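Local coordinates for protein putative mannose-1-phosphate guanylyl transferase (Thermus thermophilus, PDB 2CU2) that probably transfers a guanylyl group from GTP to mannose 1-phosphate, making GDP-mannose, at residues G13-W17 with R324-V330; W259-E263 with C289-A293. Numbering follows the deposited sequence.

Contact 1: G13-W17 with R324-V330. With SO4 (sulfate ion), chain B.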
loop_
_atom_site.group_PDB
_atom_site.type_symbol
_atom_site.label_atom_id
_atom_site.label_comp_id
_atom_site.label_asym_id
_atom_site.label_seq_id
_atom_site.Cartn_x
_atom_site.Cartn_y
_atom_site.Cartn_z
ATOM N N GLY A 13 -15.241 -9.218 10.469
ATOM C CA GLY A 13 -14.747 -9.043 9.117
ATOM C C GLY A 13 -13.237 -8.877 9.139
ATOM O O GLY A 13 -12.693 -7.963 8.519
ATOM N N GLU A 14 -12.556 -9.762 9.862
ATOM C CA GLU A 14 -11.103 -9.700 9.965
ATOM C C GLU A 14 -10.456 -9.974 8.613
ATOM O O GLU A 14 -9.354 -9.508 8.342
ATOM C CB GLU A 14 -10.593 -10.716 10.987
ATOM C CG GLU A 14 -11.297 -10.657 12.327
ATOM C CD GLU A 14 -10.532 -11.393 13.416
ATOM O OE1 GLU A 14 -10.014 -12.500 13.141
ATOM O OE2 GLU A 14 -10.455 -10.865 14.548
ATOM N N ARG A 15 -11.138 -10.739 7.771
ATOM C CA ARG A 15 -10.605 -11.032 6.452
ATOM C C ARG A 15 -10.637 -9.781 5.589
ATOM O O ARG A 15 -10.027 -9.745 4.525
ATOM C CB ARG A 15 -11.391 -12.171 5.788
ATOM C CG ARG A 15 -11.060 -13.547 6.364
ATOM C CD ARG A 15 -12.065 -14.598 5.904
ATOM N NE ARG A 15 -13.406 -14.281 6.389
ATOM C CZ ARG A 15 -14.515 -14.929 6.035
ATOM N NH1 ARG A 15 -14.464 -15.951 5.187
ATOM N NH2 ARG A 15 -15.684 -14.541 6.527
ATOM N N LEU A 16 -11.344 -8.749 6.046
ATOM C CA LEU A 16 -11.397 -7.500 5.285
ATOM C C LEU A 16 -10.497 -6.403 5.858
ATOM O O LEU A 16 -10.715 -5.221 5.625
ATOM C CB LEU A 16 -12.842 -6.995 5.142
ATOM C CG LEU A 16 -13.710 -7.845 4.202
ATOM C CD1 LEU A 16 -15.108 -7.263 4.108
ATOM C CD2 LEU A 16 -13.063 -7.905 2.815
ATOM N N TRP A 17 -9.478 -6.807 6.608
ATOM C CA TRP A 17 -8.508 -5.861 7.158
ATOM C C TRP A 17 -7.777 -5.338 5.912
ATOM O O TRP A 17 -7.583 -6.088 4.950
ATOM C CB TRP A 17 -7.527 -6.603 8.074
ATOM C CG TRP A 17 -6.464 -5.726 8.681
ATOM C CD1 TRP A 17 -6.512 -5.094 9.897
ATOM C CD2 TRP A 17 -5.224 -5.339 8.077
ATOM N NE1 TRP A 17 -5.374 -4.337 10.084
ATOM C CE2 TRP A 17 -4.568 -4.468 8.984
ATOM C CE3 TRP A 17 -4.603 -5.638 6.858
ATOM C CZ2 TRP A 17 -3.319 -3.894 8.705
ATOM C CZ3 TRP A 17 -3.366 -5.067 6.580
ATOM C CH2 TRP A 17 -2.737 -4.205 7.501
ATOM N N ARG A 324 -8.375 -15.434 2.091
ATOM C CA ARG A 324 -8.817 -15.920 3.393
ATOM C C ARG A 324 -7.756 -15.735 4.486
ATOM O O ARG A 324 -8.082 -15.484 5.647
ATOM C CB ARG A 324 -9.201 -17.398 3.286
ATOM C CG ARG A 324 -9.776 -18.005 4.560
ATOM C CD ARG A 324 -10.198 -19.454 4.317
ATOM N NE ARG A 324 -10.669 -20.120 5.529
ATOM C CZ ARG A 324 -11.792 -19.812 6.170
ATOM N NH1 ARG A 324 -12.575 -18.840 5.717
ATOM N NH2 ARG A 324 -12.137 -20.482 7.261
ATOM N N GLU A 325 -6.488 -15.845 4.107
ATOM C CA GLU A 325 -5.390 -15.717 5.059
ATOM C C GLU A 325 -5.167 -14.323 5.635
ATOM O O GLU A 325 -4.338 -14.150 6.531
ATOM C CB GLU A 325 -4.096 -16.222 4.422
ATOM C CG GLU A 325 -3.934 -17.727 4.514
ATOM C CD GLU A 325 -3.708 -18.196 5.937
ATOM O OE1 GLU A 325 -2.592 -17.984 6.464
ATOM O OE2 GLU A 325 -4.645 -18.780 6.523
ATOM N N VAL A 326 -5.895 -13.335 5.122
ATOM C CA VAL A 326 -5.771 -11.967 5.610
ATOM C C VAL A 326 -6.063 -11.889 7.109
ATOM O O VAL A 326 -5.528 -11.031 7.818
ATOM C CB VAL A 326 -6.741 -11.014 4.863
ATOM C CG1 VAL A 326 -6.767 -9.656 5.538
ATOM C CG2 VAL A 326 -6.307 -10.869 3.409
ATOM N N ARG A 327 -6.908 -12.797 7.587
ATOM C CA ARG A 327 -7.277 -12.814 8.992
ATOM C C ARG A 327 -6.060 -12.989 9.894
ATOM O O ARG A 327 -6.085 -12.589 11.053
ATOM C CB ARG A 327 -8.298 -13.923 9.250
ATOM C CG ARG A 327 -7.762 -15.334 9.088
ATOM C CD ARG A 327 -8.900 -16.332 8.901
ATOM N NE ARG A 327 -10.081 -15.956 9.677
ATOM C CZ ARG A 327 -10.112 -15.853 11.003
ATOM N NH1 ARG A 327 -9.022 -16.106 11.717
ATOM N NH2 ARG A 327 -11.228 -15.476 11.614
ATOM N N GLU A 328 -4.991 -13.576 9.363
ATOM C CA GLU A 328 -3.783 -13.775 10.153
ATOM C C GLU A 328 -3.126 -12.452 10.516
ATOM O O GLU A 328 -2.532 -12.320 11.586
ATOM C CB GLU A 328 -2.792 -14.662 9.397
ATOM C CG GLU A 328 -3.305 -16.073 9.202
ATOM C CD GLU A 328 -3.918 -16.632 10.480
ATOM O OE1 GLU A 328 -4.691 -17.613 10.398
ATOM O OE2 GLU A 328 -3.621 -16.088 11.565
ATOM N N VAL A 329 -3.243 -11.472 9.623
ATOM C CA VAL A 329 -2.666 -10.156 9.851
ATOM C C VAL A 329 -3.130 -9.580 11.188
ATOM O O VAL A 329 -2.308 -9.140 11.997
ATOM C CB VAL A 329 -3.042 -9.167 8.707
ATOM C CG1 VAL A 329 -2.580 -7.764 9.054
ATOM C CG2 VAL A 329 -2.392 -9.612 7.395
ATOM N N VAL A 330 -4.441 -9.586 11.424
ATOM C CA VAL A 330 -4.979 -9.055 12.676
ATOM C C VAL A 330 -4.435 -9.854 13.863
ATOM O O VAL A 330 -4.206 -9.309 14.943
ATOM C CB VAL A 330 -6.531 -9.101 12.703
ATOM C CG1 VAL A 330 -7.097 -8.513 11.406
ATOM C CG2 VAL A 330 -7.012 -10.521 12.911
HETATM S S SO4 B . -14.039 -13.189 9.716
HETATM O O1 SO4 B . -12.938 -14.133 10.055
HETATM O O2 SO4 B . -14.282 -12.271 10.863
HETATM O O3 SO4 B . -15.279 -13.960 9.425
HETATM O O4 SO4 B . -13.660 -12.388 8.516
HETATM O O HOH W 1 -12.587 -16.866 3.023
#
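A sulfate ion, probably from the crystallisation liquor, bridges two segments that share no direct hydrogen bond. From 13-17, Glu-14 N donates to SO4 O2 (3.2 Å), while Arg-15 N (3.1 Å) and Arg-15 NE (2.9 Å) both donate to SO4 O4; from 324-330, Arg-327 NH2 reaches SO4 O1 at 2.7 Å. Arg-15 and Arg-327 both donate to the anion. The 3-10 turn, closed by Leu-16 N to Gly-13 O at 2.9 Å, leaves the amides of Glu-14 and Arg-15 open to the anion, and Gly-13 enters it with a positive phi of 66°. This Gly-Glu-Arg-Leu run belongs to the glycine-rich signature loop of sugar nucleotidyltransferases, which in relatives binds the nucleotide phosphates, so the sulfate may mimic a phosphate. Glu-14 OE1 lies 3.6 Å from Arg-327 NH2, a salt bridge by charge alone because the oxygen is well out of the guanidinium plane. Arg-15 NH1 and Arg-324 NH1 approach to 3.5 Å despite like charges; a water accepts from both, weakly from Arg-324. Farther along, Val-329 CG1 sits over the six-membered ring of Trp-17, 3.5 Å from its centroid, in a CH-pi contact. Val-330 CG1 packs against Trp-17 CD1 (3.8 Å), and Ala-299 of the second subunit also packs on Trp-17.

Contact 2: W259-E263 with C289-A293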
loop_
_atom_site.group_PDB
_atom_site.type_symbol
_atom_site.label_atom_id
_atom_site.label_comp_id
_atom_site.label_asym_id
_atom_site.label_seq_id
_atom_site.Cartn_x
_atom_site.Cartn_y
_atom_site.Cartn_z
ATOM N N TRP A 259 -11.609 -10.194 0.537
ATOM C CA TRP A 259 -11.329 -9.172 -0.469
ATOM C C TRP A 259 -11.611 -9.653 -1.895
ATOM O O TRP A 259 -11.957 -8.885 -2.783
ATOM C CB TRP A 259 -9.860 -8.763 -0.340
ATOM C CG TRP A 259 -9.687 -7.809 0.778
ATOM C CD1 TRP A 259 -9.007 -8.047 1.993
ATOM C CD2 TRP A 259 -10.149 -6.438 0.828
ATOM N NE1 TRP A 259 -8.986 -6.955 2.800
ATOM C CE2 TRP A 259 -9.724 -5.897 2.067
ATOM C CE3 TRP A 259 -10.880 -5.640 -0.050
ATOM C CZ2 TRP A 259 -10.022 -4.584 2.389
ATOM C CZ3 TRP A 259 -11.181 -4.328 0.274
ATOM C CH2 TRP A 259 -10.751 -3.797 1.504
ATOM N N ARG A 260 -11.408 -10.964 -2.117
ATOM C CA ARG A 260 -11.635 -11.500 -3.454
ATOM C C ARG A 260 -13.098 -11.356 -3.882
ATOM O O ARG A 260 -13.441 -11.365 -5.056
ATOM C CB ARG A 260 -11.232 -12.975 -3.459
ATOM C CG ARG A 260 -10.564 -13.390 -4.770
ATOM C CD ARG A 260 -11.401 -14.414 -5.546
ATOM N NE ARG A 260 -11.292 -14.184 -6.989
ATOM C CZ ARG A 260 -10.567 -15.065 -7.701
ATOM N NH1 ARG A 260 -9.998 -16.095 -7.100
ATOM N NH2 ARG A 260 -10.424 -14.893 -9.019
ATOM N N ALA A 261 -13.981 -11.256 -2.871
ATOM C CA ALA A 261 -15.405 -11.140 -3.168
ATOM C C ALA A 261 -15.707 -9.897 -4.007
ATOM O O ALA A 261 -16.690 -9.819 -4.731
ATOM C CB ALA A 261 -16.162 -11.066 -1.842
ATOM N N LEU A 262 -14.839 -8.883 -3.851
ATOM C CA LEU A 262 -15.033 -7.659 -4.614
ATOM C C LEU A 262 -15.015 -7.939 -6.120
ATOM O O LEU A 262 -15.757 -7.354 -6.898
ATOM C CB LEU A 262 -13.909 -6.688 -4.247
ATOM C CG LEU A 262 -14.294 -5.756 -3.094
ATOM C CD1 LEU A 262 -14.453 -6.498 -1.765
ATOM C CD2 LEU A 262 -13.262 -4.654 -2.847
ATOM N N GLU A 263 -14.116 -8.836 -6.512
ATOM C CA GLU A 263 -14.000 -9.175 -7.916
ATOM C C GLU A 263 -15.262 -9.913 -8.367
ATOM O O GLU A 263 -15.837 -9.599 -9.409
ATOM C CB GLU A 263 -12.766 -10.044 -8.146
ATOM C CG GLU A 263 -12.638 -10.568 -9.557
ATOM C CD GLU A 263 -11.331 -11.314 -9.766
ATOM O OE1 GLU A 263 -10.257 -10.694 -9.624
ATOM O OE2 GLU A 263 -11.379 -12.521 -10.066
ATOM N N CYS A 289 -6.375 -7.576 -10.836
ATOM C CA CYS A 289 -6.200 -7.148 -9.451
ATOM C C CYS A 289 -7.450 -6.592 -8.778
ATOM O O CYS A 289 -8.435 -6.254 -9.431
ATOM C CB CYS A 289 -5.090 -6.097 -9.362
ATOM S SG CYS A 289 -3.432 -6.753 -9.588
ATOM N N VAL A 290 -7.395 -6.518 -7.453
ATOM C CA VAL A 290 -8.477 -5.961 -6.655
ATOM C C VAL A 290 -7.805 -4.862 -5.841
ATOM O O VAL A 290 -6.907 -5.135 -5.039
ATOM C CB VAL A 290 -9.085 -7.004 -5.695
ATOM C CG1 VAL A 290 -10.018 -6.318 -4.727
ATOM C CG2 VAL A 290 -9.839 -8.074 -6.485
ATOM N N VAL A 291 -8.235 -3.625 -6.055
ATOM C CA VAL A 291 -7.654 -2.482 -5.368
ATOM C C VAL A 291 -8.656 -1.676 -4.551
ATOM O O VAL A 291 -9.720 -1.300 -5.045
ATOM C CB VAL A 291 -7.012 -1.508 -6.382
ATOM C CG1 VAL A 291 -6.462 -0.291 -5.663
ATOM C CG2 VAL A 291 -5.924 -2.219 -7.177
ATOM N N TYR A 292 -8.314 -1.419 -3.296
ATOM C CA TYR A 292 -9.156 -0.597 -2.448
ATOM C C TYR A 292 -8.292 0.568 -1.983
ATOM O O TYR A 292 -7.261 0.369 -1.350
ATOM C CB TYR A 292 -9.666 -1.354 -1.221
ATOM C CG TYR A 292 -10.719 -0.562 -0.472
ATOM C CD1 TYR A 292 -12.079 -0.828 -0.657
ATOM C CD2 TYR A 292 -10.361 0.511 0.354
ATOM C CE1 TYR A 292 -13.054 -0.047 -0.045
ATOM C CE2 TYR A 292 -11.340 1.307 0.975
ATOM C CZ TYR A 292 -12.684 1.017 0.767
ATOM O OH TYR A 292 -13.660 1.777 1.371
ATOM N N ALA A 293 -8.712 1.780 -2.312
ATOM C CA ALA A 293 -8.048 2.998 -1.877
ATOM C C ALA A 293 -9.043 3.973 -1.249
ATOM O O ALA A 293 -9.833 4.626 -1.918
ATOM C CB ALA A 293 -7.386 3.638 -3.095
#
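Trp-259 starts the segment with its side chain directed at strand 290-293: CZ3 lies 3.7 Å from Tyr-292 CB, and its six-membered ring meets the Tyr-292 ring obliquely, with centroids 5.6 Å apart and planes at 59°. Both polar ends are satisfied elsewhere, Trp-259 NE1 by Trp-17 O and Tyr-292 OH by Pro-30 O. The carbonyl Trp-259 O rests 3.8 Å from Val-290 CG1 and also accepts the backbone hydrogen bond from Leu-262 N. Arg-260 turns away from the strand, but its NH2 reaches forward to Glu-263 OE2 (2.8 Å), a salt bridge within the segment. Leu-262 then faces the strand, its CB 3.9 Å from Val-290 CG1. Glu-263 lays its aliphatic base on the same valine, CB to CG2 at 3.9 Å, while its carboxylate also pairs with Lys-320. Val-290 is thus touched by Trp-259, Leu-262 and Glu-263, and no hydrogen bond crosses the interface. On the strand, Val-290 and Tyr-292 point toward segment 259-263, whereas Val-291, between them, points away toward Val-298. Flanked in parallel by strands 274-276 and 306-311, strand 290-293 fits the stacked parallel strands of a beta-helix, as expected for the mannose-phosphate isomerase/GMP-like beta-helix domain.

Overall arrangement
The segments follow in the order 13-17, 259-263, 289-293, 324-330, so both segments of contact 2 fall between the two segments of contact 1. Centres are about 14 Å apart, and the contacts touch: Trp-17 O and Trp-259 NE1 are 2.7 Å apart, a probable hydrogen bond, and Val-326 CG2 packs 4.2 Å from Trp-259 CD1. One four-stranded sheet serves both, with contact 2 using its strand 290-293 and contact 1 resting on its outermost strand within this chain, 314-319. Each joins nucleotidyltransferase-family sequence to the beta-helix-like region, tying the probable phosphate-binding signature loop, helix 261-266 and C-terminal helix 327-334 together.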